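Local atomic coordinates of MstE (Scytonema sp. PCC 10023, PDB entry 6SBF), a protein that probably acts as a monodomain class II terpene cyclase, cyclising isoprenoid chains into the complex scaffolds of merosterols. Residues 142-147 / 173-178; 150-155 / 168-173; 196-201 / 232-237; 208-213 / 312-317. The protein carries 1 engineered substitution. All blocks are in the same frame, centred on the assembly; numbering follows the deposited sequence.

Contact 1 (142-147 / 173-178); sequences QPNGGI and CGAHTC
The methyl group of A175 rests against the side-chain amide of N144, its CB 3.3 Å from N144 OD1 and 3.5 Å from N144 ND2. Both residues lie in loops that join helices of the α6-α6 barrel; the first loop is a type I beta turn from Q142 to G145, with an Asx turn built on N144. The torsion of N144 (chi1 64°) sets CG between the backbone N and the carbonyl carbon, and OD1 then accepts the N-H of G146 at 2.9 Å with an angle of 163° at hydrogen, which fixes the rotation of the amide. Q142 adds a second surface to the same methyl: its CG, anti to the carbonyl carbon, lies alongside A175, 3.9 Å from A175 N, and the bend at chi2 then turns the amide off, where NE2 bonds to the carbonyl of H140. Space at G146 matters as well, since a beta carbon there would fall 3.0 Å from A175 CB. I147 turns its side chain away and contributes its carbonyl. The backbone N-H of H176, the N-cap residue of helix 177-183, donates to I147 O over 2.9 Å with an angle of 167°, although the donor stands above the carbonyl plane. A weaker CA-H...O contact from A175 meets the same oxygen. The imidazole of H176 is held at both nitrogens, ND1 by T149 OG1 and NE2 by G171 O, so its rotation is restricted. Over the centre of one face of that ring, 3.1 Å above its plane, lies the carbonyl oxygen of G174.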
loop_
_atom_site.group_PDB
_atom_site.type_symbol
_atom_site.label_atom_id
_atom_site.label_comp_id
_atom_site.label_asym_id
_atom_site.label_seq_id
_atom_site.Cartn_x
_atom_site.Cartn_y
_atom_site.Cartn_z
ATOM N N GLN A 142 12.941 -0.880 -15.646
ATOM C CA GLN A 142 13.264 -2.060 -16.476
ATOM C C GLN A 142 13.013 -1.764 -17.950
ATOM O O GLN A 142 12.157 -0.954 -18.292
ATOM C CB GLN A 142 12.423 -3.221 -15.963
ATOM C CG GLN A 142 12.769 -3.648 -14.547
ATOM C CD GLN A 142 14.249 -3.912 -14.366
ATOM O OE1 GLN A 142 14.788 -4.830 -15.015
ATOM N NE2 GLN A 142 14.922 -3.178 -13.464
ATOM N N PRO A 143 13.686 -2.520 -18.842
ATOM C CA PRO A 143 13.387 -2.502 -20.286
ATOM C C PRO A 143 11.908 -2.628 -20.697
ATOM O O PRO A 143 11.513 -1.966 -21.628
ATOM C CB PRO A 143 14.170 -3.734 -20.778
ATOM C CG PRO A 143 15.357 -3.792 -19.865
ATOM C CD PRO A 143 14.792 -3.431 -18.517
ATOM N N ASN A 144 11.060 -3.304 -19.899
ATOM C CA ASN A 144 9.600 -3.458 -20.242
ATOM C C ASN A 144 8.740 -2.308 -19.723
ATOM O O ASN A 144 7.492 -2.316 -19.977
ATOM C CB ASN A 144 8.895 -4.666 -19.609
ATOM C CG ASN A 144 8.798 -4.660 -18.092
ATOM O OD1 ASN A 144 8.956 -3.655 -17.351
ATOM N ND2 ASN A 144 8.484 -5.847 -17.630
ATOM N N GLY A 145 9.372 -1.318 -19.161
ATOM C CA GLY A 145 8.759 -0.021 -18.809
ATOM C C GLY A 145 8.233 0.123 -17.393
ATOM O O GLY A 145 7.667 1.264 -17.118
ATOM N N GLY A 146 8.316 -0.939 -16.590
ATOM C CA GLY A 146 7.987 -0.983 -15.147
ATOM C C GLY A 146 9.194 -0.806 -14.217
ATOM O O GLY A 146 10.328 -0.603 -14.667
ATOM N N ILE A 147 8.925 -0.852 -12.926
ATOM C CA ILE A 147 9.989 -0.724 -11.943
ATOM C C ILE A 147 10.112 -2.007 -11.129
ATOM O O ILE A 147 9.085 -2.616 -10.748
ATOM C CB ILE A 147 9.781 0.534 -11.105
ATOM C CG1 ILE A 147 11.081 0.973 -10.472
ATOM C CG2 ILE A 147 8.721 0.303 -10.143
ATOM C CD1 ILE A 147 11.095 2.440 -10.165
ATOM N N CYS A 173 13.618 -9.401 -8.776
ATOM C CA CYS A 173 14.378 -8.311 -9.441
ATOM C C CYS A 173 13.759 -7.960 -10.796
ATOM O O CYS A 173 14.374 -7.202 -11.546
ATOM C CB CYS A 173 15.859 -8.629 -9.555
ATOM S SG CYS A 173 16.604 -8.954 -7.948
ATOM N N GLY A 174 12.572 -8.446 -11.072
ATOM C CA GLY A 174 11.818 -8.043 -12.264
ATOM C C GLY A 174 10.906 -6.881 -11.979
ATOM O O GLY A 174 10.618 -6.553 -10.822
ATOM N N ALA A 175 10.326 -6.346 -13.044
ATOM C CA ALA A 175 9.290 -5.321 -12.914
ATOM C C ALA A 175 8.126 -5.871 -12.106
ATOM O O ALA A 175 7.654 -6.993 -12.403
ATOM C CB ALA A 175 8.854 -4.821 -14.254
ATOM N N HIS A 176 7.606 -5.082 -11.189
ATOM C CA HIS A 176 6.495 -5.454 -10.288
ATOM C C HIS A 176 5.345 -4.477 -10.476
ATOM O O HIS A 176 5.563 -3.263 -10.377
ATOM C CB HIS A 176 6.971 -5.452 -8.847
ATOM C CG HIS A 176 7.992 -6.494 -8.607
ATOM N ND1 HIS A 176 9.084 -6.332 -7.771
ATOM C CD2 HIS A 176 8.081 -7.757 -9.111
ATOM C CE1 HIS A 176 9.787 -7.473 -7.768
ATOM N NE2 HIS A 176 9.185 -8.385 -8.582
ATOM N N THR A 177 4.136 -4.946 -10.705
ATOM C CA THR A 177 3.039 -4.023 -10.997
ATOM C C THR A 177 2.609 -3.248 -9.759
ATOM O O THR A 177 2.256 -2.059 -9.871
ATOM C CB THR A 177 1.919 -4.823 -11.644
ATOM O OG1 THR A 177 2.440 -5.535 -12.792
ATOM C CG2 THR A 177 0.794 -3.943 -12.118
ATOM N N CYS A 178 2.637 -3.866 -8.599
ATOM C CA CYS A 178 2.278 -3.244 -7.320
ATOM C C CYS A 178 3.244 -2.058 -7.043
ATOM O O CYS A 178 2.812 -0.958 -6.701
ATOM C CB CYS A 178 2.314 -4.266 -6.184
ATOM S SG CYS A 178 3.802 -5.312 -6.125
#

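Contact 2 (150-155 / 168-173); sequences FAEESI and SFQGWC
I155 meets two aromatic rings with two different branches. Its CG1, anti to the backbone N (chi1 -173°), lies 3.8 Å from W172 CE3, the two side chains crossing at about a right angle. CG2 serves the other ring, 3.9 Å from F169 CD2, and also touches C173 SG. The terminal methyl, CD1, sits over one face of the F150 ring, displaced toward the rim. C173 fills the middle: its sulfur approaches E152 CA to 3.4 Å. W172 O lies at the edge of the F150 ring, near its plane; this oxygen and F150 N, 3.7 Å apart, are buried without a partner in the model. The extended E152 crosses F169 with carboxylate and ring planes only 11° apart, E152 CG being 4.1 Å from F169 CB. Against Q170 it stands at about a right angle, with planes 51° apart and E152 OE2 3.2 Å from Q170 NE2. A water links the three residues, donating to E152 OE1 and accepting from F169 N and Q170 NE2. An alanine in place of E152 would probably leave this water without its acceptor and R156 without its salt-bridge mate. The contact fastens the start of helix 152-158 to the loop leading into helix 177-183; beyond it, W172 bonds through NE1 to P314 O and through its backbone to P316, just after strand 311-313.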
loop_
_atom_site.group_PDB
_atom_site.type_symbol
_atom_site.label_atom_id
_atom_site.label_comp_id
_atom_site.label_asym_id
_atom_site.label_seq_id
_atom_site.Cartn_x
_atom_site.Cartn_y
_atom_site.Cartn_z
ATOM N N PHE A 150 13.945 -4.695 -6.265
ATOM C CA PHE A 150 15.334 -4.862 -5.819
ATOM C C PHE A 150 16.280 -4.945 -6.998
ATOM O O PHE A 150 15.943 -5.488 -8.056
ATOM C CB PHE A 150 15.491 -6.194 -5.103
ATOM C CG PHE A 150 14.821 -6.282 -3.765
ATOM C CD1 PHE A 150 15.217 -5.472 -2.712
ATOM C CD2 PHE A 150 13.788 -7.177 -3.554
ATOM C CE1 PHE A 150 14.606 -5.578 -1.485
ATOM C CE2 PHE A 150 13.157 -7.252 -2.326
ATOM C CZ PHE A 150 13.591 -6.475 -1.280
ATOM N N ALA A 151 17.500 -4.478 -6.798
ATOM C CA ALA A 151 18.670 -4.790 -7.623
ATOM C C ALA A 151 19.242 -6.122 -7.130
ATOM O O ALA A 151 19.401 -6.313 -5.889
ATOM C CB ALA A 151 19.686 -3.697 -7.495
ATOM N N GLU A 152 19.574 -6.973 -8.078
ATOM C CA GLU A 152 19.939 -8.365 -7.773
ATOM C C GLU A 152 21.097 -8.446 -6.771
ATOM O O GLU A 152 21.019 -9.271 -5.826
ATOM C CB GLU A 152 20.295 -9.076 -9.079
ATOM C CG GLU A 152 20.578 -10.547 -8.880
ATOM C CD GLU A 152 20.619 -11.422 -10.116
ATOM O OE1 GLU A 152 20.928 -12.621 -9.989
ATOM O OE2 GLU A 152 20.305 -10.912 -11.187
ATOM N N GLU A 153 22.166 -7.706 -6.998
ATOM C CA GLU A 153 23.392 -7.905 -6.186
ATOM C C GLU A 153 23.080 -7.387 -4.779
ATOM O O GLU A 153 23.531 -8.034 -3.811
ATOM C CB GLU A 153 24.596 -7.278 -6.896
ATOM C CG GLU A 153 25.000 -8.069 -8.156
ATOM C CD GLU A 153 25.132 -9.601 -8.072
ATOM O OE1 GLU A 153 24.608 -10.289 -8.976
ATOM O OE2 GLU A 153 25.778 -10.118 -7.125
ATOM N N SER A 154 22.216 -6.380 -4.648
ATOM C CA SER A 154 21.854 -5.811 -3.330
ATOM C C SER A 154 21.164 -6.867 -2.474
ATOM O O SER A 154 21.522 -7.008 -1.274
ATOM C CB SER A 154 21.027 -4.589 -3.463
ATOM O OG SER A 154 21.749 -3.635 -4.172
ATOM N N ILE A 155 20.149 -7.506 -3.015
ATOM C CA ILE A 155 19.304 -8.453 -2.233
ATOM C C ILE A 155 20.062 -9.779 -2.085
ATOM O O ILE A 155 19.953 -10.390 -1.036
ATOM C CB ILE A 155 17.884 -8.563 -2.835
ATOM C CG1 ILE A 155 16.976 -9.405 -1.914
ATOM C CG2 ILE A 155 17.847 -9.088 -4.287
ATOM C CD1 ILE A 155 16.798 -8.858 -0.530
ATOM N N SER A 168 17.758 -18.457 -9.397
ATOM C CA SER A 168 17.388 -17.187 -10.097
ATOM C C SER A 168 16.837 -16.223 -9.051
ATOM O O SER A 168 16.026 -16.648 -8.227
ATOM C CB SER A 168 16.370 -17.425 -11.159
ATOM O OG SER A 168 15.895 -16.174 -11.716
ATOM N N PHE A 169 17.224 -14.958 -9.137
ATOM C CA PHE A 169 16.494 -13.851 -8.445
ATOM C C PHE A 169 15.638 -13.021 -9.405
ATOM O O PHE A 169 15.198 -11.908 -9.056
ATOM C CB PHE A 169 17.463 -12.990 -7.647
ATOM C CG PHE A 169 17.795 -13.592 -6.300
ATOM C CD1 PHE A 169 18.288 -14.871 -6.145
ATOM C CD2 PHE A 169 17.517 -12.908 -5.168
ATOM C CE1 PHE A 169 18.576 -15.369 -4.879
ATOM C CE2 PHE A 169 17.792 -13.389 -3.908
ATOM C CZ PHE A 169 18.308 -14.630 -3.760
ATOM N N GLN A 170 15.329 -13.529 -10.584
ATOM C CA GLN A 170 14.610 -12.746 -11.625
ATOM C C GLN A 170 13.165 -12.482 -11.209
ATOM O O GLN A 170 12.541 -11.561 -11.792
ATOM C CB GLN A 170 14.695 -13.462 -12.968
ATOM C CG GLN A 170 16.100 -13.381 -13.525
ATOM C CD GLN A 170 16.598 -11.949 -13.491
ATOM O OE1 GLN A 170 16.043 -11.039 -14.134
ATOM N NE2 GLN A 170 17.665 -11.728 -12.763
ATOM N N GLY A 171 12.598 -13.246 -10.273
ATOM C CA GLY A 171 11.293 -12.913 -9.680
ATOM C C GLY A 171 11.376 -11.649 -8.838
ATOM O O GLY A 171 10.657 -10.670 -9.132
ATOM N N TRP A 172 12.266 -11.655 -7.855
ATOM C CA TRP A 172 12.374 -10.498 -6.947
ATOM C C TRP A 172 12.947 -9.258 -7.643
ATOM O O TRP A 172 12.766 -8.156 -7.093
ATOM C CB TRP A 172 13.262 -10.884 -5.783
ATOM C CG TRP A 172 12.645 -11.824 -4.819
ATOM C CD1 TRP A 172 11.412 -12.406 -4.869
ATOM C CD2 TRP A 172 13.293 -12.358 -3.658
ATOM N NE1 TRP A 172 11.251 -13.242 -3.796
ATOM C CE2 TRP A 172 12.376 -13.212 -3.029
ATOM C CE3 TRP A 172 14.531 -12.131 -3.088
ATOM C CZ2 TRP A 172 12.654 -13.854 -1.834
ATOM C CZ3 TRP A 172 14.812 -12.789 -1.921
ATOM C CH2 TRP A 172 13.899 -13.645 -1.308
ATOM N N CYS A 173 13.618 -9.401 -8.776
ATOM C CA CYS A 173 14.378 -8.311 -9.441
ATOM C C CYS A 173 13.759 -7.960 -10.796
ATOM O O CYS A 173 14.374 -7.202 -11.546
ATOM C CB CYS A 173 15.859 -8.629 -9.555
ATOM S SG CYS A 173 16.604 -8.954 -7.948
HETATM O O HOH W 1 18.801 -14.010 -11.307
#

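Contact 3 (196-201 / 232-237); sequences YLRVTQ and AADQPS
R198 and D234 form a salt bridge between helix 187-200 and the short 3-10 turn that leads into helix 235-248, while Q201, reaching S237, opens a Q-x3-G-x-W sequence that ends at W207, the QW motif of squalene-hopene cyclases. In the charged pair, R198 NH2 donates to D234 OD1 at 2.8 Å with an angle of 151°, meeting the oxygen nearly in line with its C-O bond. The guanidinium and carboxylate planes are 76° apart, so the grip is by one nitrogen on one oxygen. Bends at chi2 and chi3 curl the arginine, and its CD comes within 3.4 Å of the same OD1. That oxygen also accepts from H194 NE2, a second partner likely to steady the carboxylate. Hydrogen bonding between neutral groups rests on Q201: with CG anti to the backbone N (chi1 -168°) and the chain extended, NE2 reaches S237 O at 3.0 Å. The same nitrogen bonds to G205 O inside the QW motif. L226 of helix 215-229 touches the side chains of both R198 and D234. S237 stands between the two donors' side chains, its OG 3.2 Å from R198 NE and its CB 3.2 Å from Q201 OE1.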
loop_
_atom_site.group_PDB
_atom_site.type_symbol
_atom_site.label_atom_id
_atom_site.label_comp_id
_atom_site.label_asym_id
_atom_site.label_seq_id
_atom_site.Cartn_x
_atom_site.Cartn_y
_atom_site.Cartn_z
ATOM N N TYR A 196 3.458 0.797 -19.322
ATOM C CA TYR A 196 3.558 -0.482 -18.573
ATOM C C TYR A 196 2.273 -0.695 -17.782
ATOM O O TYR A 196 1.677 -1.805 -17.796
ATOM C CB TYR A 196 4.770 -0.451 -17.647
ATOM C CG TYR A 196 4.821 -1.625 -16.718
ATOM C CD1 TYR A 196 5.394 -2.828 -17.095
ATOM C CD2 TYR A 196 4.252 -1.531 -15.465
ATOM C CE1 TYR A 196 5.415 -3.911 -16.233
ATOM C CE2 TYR A 196 4.277 -2.617 -14.614
ATOM C CZ TYR A 196 4.825 -3.828 -15.003
ATOM O OH TYR A 196 4.822 -4.883 -14.122
ATOM N N LEU A 197 1.796 0.329 -17.097
ATOM C CA LEU A 197 0.539 0.188 -16.336
ATOM C C LEU A 197 -0.625 -0.097 -17.304
ATOM O O LEU A 197 -1.489 -0.959 -16.985
ATOM C CB LEU A 197 0.275 1.399 -15.487
ATOM C CG LEU A 197 1.310 1.592 -14.354
ATOM C CD1 LEU A 197 1.068 2.863 -13.617
ATOM C CD2 LEU A 197 1.279 0.435 -13.367
ATOM N N ARG A 198 -0.697 0.537 -18.443
ATOM C CA ARG A 198 -1.819 0.238 -19.340
ATOM C C ARG A 198 -1.757 -1.220 -19.852
ATOM O O ARG A 198 -2.811 -1.916 -19.881
ATOM C CB ARG A 198 -1.863 1.210 -20.506
ATOM C CG ARG A 198 -2.384 2.599 -20.138
ATOM C CD ARG A 198 -3.877 2.630 -19.786
ATOM N NE ARG A 198 -4.688 2.090 -20.859
ATOM C CZ ARG A 198 -4.902 2.624 -22.012
ATOM N NH1 ARG A 198 -5.473 1.870 -22.942
ATOM N NH2 ARG A 198 -4.609 3.874 -22.264
ATOM N N VAL A 199 -0.606 -1.706 -20.248
ATOM C CA VAL A 199 -0.539 -3.044 -20.911
ATOM C C VAL A 199 -0.731 -4.156 -19.913
ATOM O O VAL A 199 -1.098 -5.269 -20.325
ATOM C CB VAL A 199 0.740 -3.191 -21.718
ATOM C CG1 VAL A 199 0.829 -2.131 -22.809
ATOM C CG2 VAL A 199 1.951 -3.367 -20.869
ATOM N N THR A 200 -0.549 -3.899 -18.627
ATOM C CA THR A 200 -0.683 -4.945 -17.582
ATOM C C THR A 200 -2.095 -5.107 -17.036
ATOM O O THR A 200 -2.355 -6.043 -16.268
ATOM C CB THR A 200 0.314 -4.744 -16.457
ATOM O OG1 THR A 200 0.209 -3.418 -15.922
ATOM C CG2 THR A 200 1.728 -5.017 -16.888
ATOM N N GLN A 201 -3.049 -4.295 -17.439
ATOM C CA GLN A 201 -4.433 -4.449 -16.961
ATOM C C GLN A 201 -4.937 -5.798 -17.492
ATOM O O GLN A 201 -4.776 -6.105 -18.682
ATOM C CB GLN A 201 -5.328 -3.288 -17.464
ATOM C CG GLN A 201 -6.681 -3.221 -16.767
ATOM C CD GLN A 201 -7.476 -1.993 -17.160
ATOM O OE1 GLN A 201 -7.180 -1.391 -18.198
ATOM N NE2 GLN A 201 -8.488 -1.679 -16.364
ATOM N N ALA A 232 -7.476 11.621 -21.261
ATOM C CA ALA A 232 -8.789 10.997 -21.583
ATOM C C ALA A 232 -8.652 9.568 -22.103
ATOM O O ALA A 232 -9.597 8.758 -21.904
ATOM C CB ALA A 232 -9.526 11.872 -22.560
ATOM N N ALA A 233 -7.548 9.274 -22.774
ATOM C CA ALA A 233 -7.314 7.924 -23.326
ATOM C C ALA A 233 -7.349 6.884 -22.208
ATOM O O ALA A 233 -7.546 5.708 -22.516
ATOM C CB ALA A 233 -6.006 7.857 -24.081
ATOM N N ASP A 234 -7.088 7.264 -20.973
ATOM C CA ASP A 234 -7.005 6.335 -19.832
ATOM C C ASP A 234 -8.344 6.159 -19.132
ATOM O O ASP A 234 -8.490 5.250 -18.323
ATOM C CB ASP A 234 -5.927 6.791 -18.860
ATOM C CG ASP A 234 -4.551 6.810 -19.506
ATOM O OD1 ASP A 234 -4.260 5.945 -20.367
ATOM O OD2 ASP A 234 -3.730 7.626 -19.112
ATOM N N GLN A 235 -9.352 6.967 -19.440
ATOM C CA GLN A 235 -10.609 6.950 -18.684
ATOM C C GLN A 235 -11.344 5.620 -18.874
ATOM O O GLN A 235 -11.883 5.106 -17.876
ATOM C CB GLN A 235 -11.502 8.146 -18.999
ATOM C CG GLN A 235 -12.586 8.323 -17.944
ATOM C CD GLN A 235 -12.009 8.697 -16.595
ATOM O OE1 GLN A 235 -11.014 9.407 -16.530
ATOM N NE2 GLN A 235 -12.641 8.184 -15.547
ATOM N N PRO A 236 -11.408 5.010 -20.079
ATOM C CA PRO A 236 -12.073 3.705 -20.182
ATOM C C PRO A 236 -11.457 2.647 -19.248
ATOM O O PRO A 236 -12.189 1.893 -18.620
ATOM C CB PRO A 236 -11.946 3.340 -21.679
ATOM C CG PRO A 236 -11.754 4.637 -22.399
ATOM C CD PRO A 236 -10.997 5.530 -21.397
ATOM N N SER A 237 -10.138 2.650 -19.156
ATOM C CA SER A 237 -9.419 1.703 -18.283
ATOM C C SER A 237 -9.785 1.933 -16.839
ATOM O O SER A 237 -9.982 0.961 -16.079
ATOM C CB SER A 237 -7.934 1.748 -18.525
ATOM O OG SER A 237 -7.615 1.284 -19.826
#

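Contact 4 (208-213 / 312-317); sequences EGYWWS and RIPYPF
R312 enters the contact through its backbone, donating N-H to W211 O over 2.8 Å with an angle of 170°. Its CG lies between the backbone N and the carbonyl carbon (chi1 77°); beyond it the chain is extended and carries the guanidinium alongside residues 209-213. There the arginine grips a single oxygen side-on: Y210 O receives NE at 3.1 Å and NH1 at 3.2 Å, both from the same face of the carbonyl plane, while the oxygen itself lies in the guanidinium plane. W212 O stands 3.2 Å above that plane, over its centre, as an electrostatic rather than hydrogen-bonded neighbour. NH1 also has N322 OD1, and a water accepts from NH2 and bonds to S213 OG. A leucine in place of R312 would probably leave the buried Y210 O without its two donors and deprive N322 OD1 and the water of theirs. R312 O lies at the edge of the W211 indole, in its plane and 3.3 Å from W211 CE3, buried without a partner in the model. P314 then wedges against two rings: CG is 3.6 Å from Y210 CE2, and CD 3.7 Å from W211 CZ3, the proline and tryptophan crossing at about a right angle. These rings are themselves packed, Y210 CD2 lying over the centre of W211. The contact thus ties the loop between helices 187-200 and 215-229 to the outer strand 311-313, whose I313 bonds by its backbone to G341 and S342 at strand 342-344.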
loop_
_atom_site.group_PDB
_atom_site.type_symbol
_atom_site.label_atom_id
_atom_site.label_comp_id
_atom_site.label_asym_id
_atom_site.label_seq_id
_atom_site.Cartn_x
_atom_site.Cartn_y
_atom_site.Cartn_z
ATOM N N GLU A 208 -2.950 -7.142 -11.086
ATOM C CA GLU A 208 -2.422 -8.096 -10.113
ATOM C C GLU A 208 -1.040 -7.624 -9.667
ATOM O O GLU A 208 -0.232 -7.232 -10.510
ATOM C CB GLU A 208 -2.342 -9.494 -10.726
ATOM C CG GLU A 208 -3.659 -10.045 -11.246
ATOM C CD GLU A 208 -3.525 -11.401 -11.927
ATOM O OE1 GLU A 208 -2.404 -11.774 -12.255
ATOM O OE2 GLU A 208 -4.552 -11.988 -12.231
ATOM N N GLY A 209 -0.797 -7.716 -8.378
ATOM C CA GLY A 209 0.486 -7.342 -7.795
ATOM C C GLY A 209 1.446 -8.515 -7.648
ATOM O O GLY A 209 1.102 -9.674 -7.909
ATOM N N TYR A 210 2.642 -8.221 -7.213
ATOM C CA TYR A 210 3.693 -9.199 -6.979
ATOM C C TYR A 210 3.701 -9.600 -5.504
ATOM O O TYR A 210 3.472 -10.814 -5.178
ATOM C CB TYR A 210 5.049 -8.655 -7.441
ATOM C CG TYR A 210 6.125 -9.713 -7.379
ATOM C CD1 TYR A 210 6.271 -10.619 -8.417
ATOM C CD2 TYR A 210 6.960 -9.836 -6.279
ATOM C CE1 TYR A 210 7.243 -11.604 -8.356
ATOM C CE2 TYR A 210 7.929 -10.828 -6.206
ATOM C CZ TYR A 210 8.050 -11.720 -7.247
ATOM O OH TYR A 210 8.979 -12.718 -7.157
ATOM N N TRP A 211 3.880 -8.629 -4.610
ATOM C CA TRP A 211 4.081 -8.931 -3.168
ATOM C C TRP A 211 2.784 -9.076 -2.381
ATOM O O TRP A 211 2.822 -9.418 -1.215
ATOM C CB TRP A 211 4.909 -7.818 -2.552
ATOM C CG TRP A 211 6.276 -7.645 -3.116
ATOM C CD1 TRP A 211 6.695 -6.640 -3.942
ATOM C CD2 TRP A 211 7.419 -8.486 -2.903
ATOM N NE1 TRP A 211 8.009 -6.798 -4.273
ATOM C CE2 TRP A 211 8.479 -7.944 -3.646
ATOM C CE3 TRP A 211 7.655 -9.679 -2.205
ATOM C CZ2 TRP A 211 9.740 -8.515 -3.682
ATOM C CZ3 TRP A 211 8.907 -10.238 -2.243
ATOM C CH2 TRP A 211 9.950 -9.685 -2.973
ATOM N N TRP A 212 1.652 -8.747 -2.941
ATOM C CA TRP A 212 0.384 -8.707 -2.212
ATOM C C TRP A 212 -0.582 -9.731 -2.726
ATOM O O TRP A 212 -0.739 -9.887 -3.946
ATOM C CB TRP A 212 -0.257 -7.317 -2.347
ATOM C CG TRP A 212 0.608 -6.223 -1.798
ATOM C CD1 TRP A 212 1.511 -5.515 -2.511
ATOM C CD2 TRP A 212 0.846 -5.908 -0.409
ATOM N NE1 TRP A 212 2.230 -4.708 -1.709
ATOM C CE2 TRP A 212 1.841 -4.935 -0.404
ATOM C CE3 TRP A 212 0.303 -6.346 0.790
ATOM C CZ2 TRP A 212 2.287 -4.359 0.779
ATOM C CZ3 TRP A 212 0.787 -5.839 1.966
ATOM C CH2 TRP A 212 1.726 -4.802 1.951
ATOM N N SER A 213 -1.319 -10.315 -1.806
ATOM C CA SER A 213 -2.394 -11.258 -2.142
ATOM C C SER A 213 -3.578 -10.501 -2.744
ATOM O O SER A 213 -4.303 -11.040 -3.597
ATOM C CB SER A 213 -2.838 -11.953 -0.835
ATOM O OG SER A 213 -1.859 -12.772 -0.228
ATOM N N ARG A 312 3.122 -11.490 0.668
ATOM C CA ARG A 312 3.618 -12.796 0.280
ATOM C C ARG A 312 5.074 -12.726 -0.080
ATOM O O ARG A 312 5.578 -11.690 -0.547
ATOM C CB ARG A 312 2.615 -13.369 -0.655
ATOM C CG ARG A 312 2.743 -12.769 -1.982
ATOM C CD ARG A 312 1.417 -13.234 -2.631
ATOM N NE ARG A 312 1.374 -12.646 -3.912
ATOM C CZ ARG A 312 0.410 -12.713 -4.915
ATOM N NH1 ARG A 312 0.698 -12.063 -6.013
ATOM N NH2 ARG A 312 -0.729 -13.357 -4.853
ATOM N N ILE A 313 5.758 -13.838 0.190
ATOM C CA ILE A 313 7.177 -13.970 -0.122
ATOM C C ILE A 313 7.275 -15.043 -1.193
ATOM O O ILE A 313 7.389 -16.237 -0.911
ATOM C CB ILE A 313 7.984 -14.326 1.113
ATOM C CG1 ILE A 313 7.694 -13.353 2.269
ATOM C CG2 ILE A 313 9.439 -14.368 0.670
ATOM C CD1 ILE A 313 7.852 -11.835 1.943
ATOM N N PRO A 314 7.266 -14.667 -2.501
ATOM C CA PRO A 314 7.462 -15.668 -3.533
ATOM C C PRO A 314 8.886 -16.189 -3.463
ATOM O O PRO A 314 9.772 -15.526 -2.949
ATOM C CB PRO A 314 7.274 -14.902 -4.842
ATOM C CG PRO A 314 6.516 -13.628 -4.417
ATOM C CD PRO A 314 7.138 -13.325 -3.073
ATOM N N TYR A 315 9.091 -17.371 -4.030
ATOM C CA TYR A 315 10.477 -17.810 -4.276
ATOM C C TYR A 315 11.172 -16.760 -5.134
ATOM O O TYR A 315 10.545 -16.117 -5.997
ATOM C CB TYR A 315 10.492 -19.180 -4.951
ATOM C CG TYR A 315 10.184 -20.323 -4.028
ATOM C CD1 TYR A 315 8.890 -20.743 -3.813
ATOM C CD2 TYR A 315 11.193 -20.954 -3.327
ATOM C CE1 TYR A 315 8.588 -21.776 -2.941
ATOM C CE2 TYR A 315 10.910 -21.988 -2.452
ATOM C CZ TYR A 315 9.602 -22.419 -2.272
ATOM O OH TYR A 315 9.321 -23.453 -1.415
ATOM N N PRO A 316 12.491 -16.560 -4.944
ATOM C CA PRO A 316 13.224 -15.528 -5.668
ATOM C C PRO A 316 13.136 -15.639 -7.189
ATOM O O PRO A 316 13.262 -14.613 -7.870
ATOM C CB PRO A 316 14.680 -15.550 -5.178
ATOM C CG PRO A 316 14.622 -16.416 -3.983
ATOM C CD PRO A 316 13.354 -17.244 -3.972
ATOM N N PHE A 317 12.897 -16.844 -7.710
ATOM C CA PHE A 317 12.953 -17.092 -9.157
ATOM C C PHE A 317 11.583 -16.854 -9.758
ATOM O O PHE A 317 11.461 -16.968 -11.009
ATOM C CB PHE A 317 13.402 -18.551 -9.408
ATOM C CG PHE A 317 12.597 -19.654 -8.730
ATOM C CD1 PHE A 317 11.318 -19.968 -9.170
ATOM C CD2 PHE A 317 13.112 -20.350 -7.620
ATOM C CE1 PHE A 317 10.570 -20.958 -8.526
ATOM C CE2 PHE A 317 12.361 -21.303 -6.951
ATOM C CZ PHE A 317 11.085 -21.613 -7.421
HETATM O O HOH W 2 -1.476 -14.814 -2.278
#

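Contacts 1, 2 and 4 form one cluster on the same side of the chain's centre, their centres 12 to 13 Å apart. Contacts 1 and 2 share C173, and contact 2 falls within the stretch of chain that contact 1 brackets. H176 packs on Y210 to join contact 1 to contact 4, and W172 bonds to P314 and P316 to join contact 2 to it, so the loops before helices 177-183 and 215-229 meet the segment that runs on from strand 311-313. Contact 3 lies 28 Å from contact 2, centre to centre, but Y196 bonds to T177 of contact 1. The segments of contacts 3 and 4 alternate along the chain, yet the two contacts do not touch, their nearest atoms about 5 Å apart.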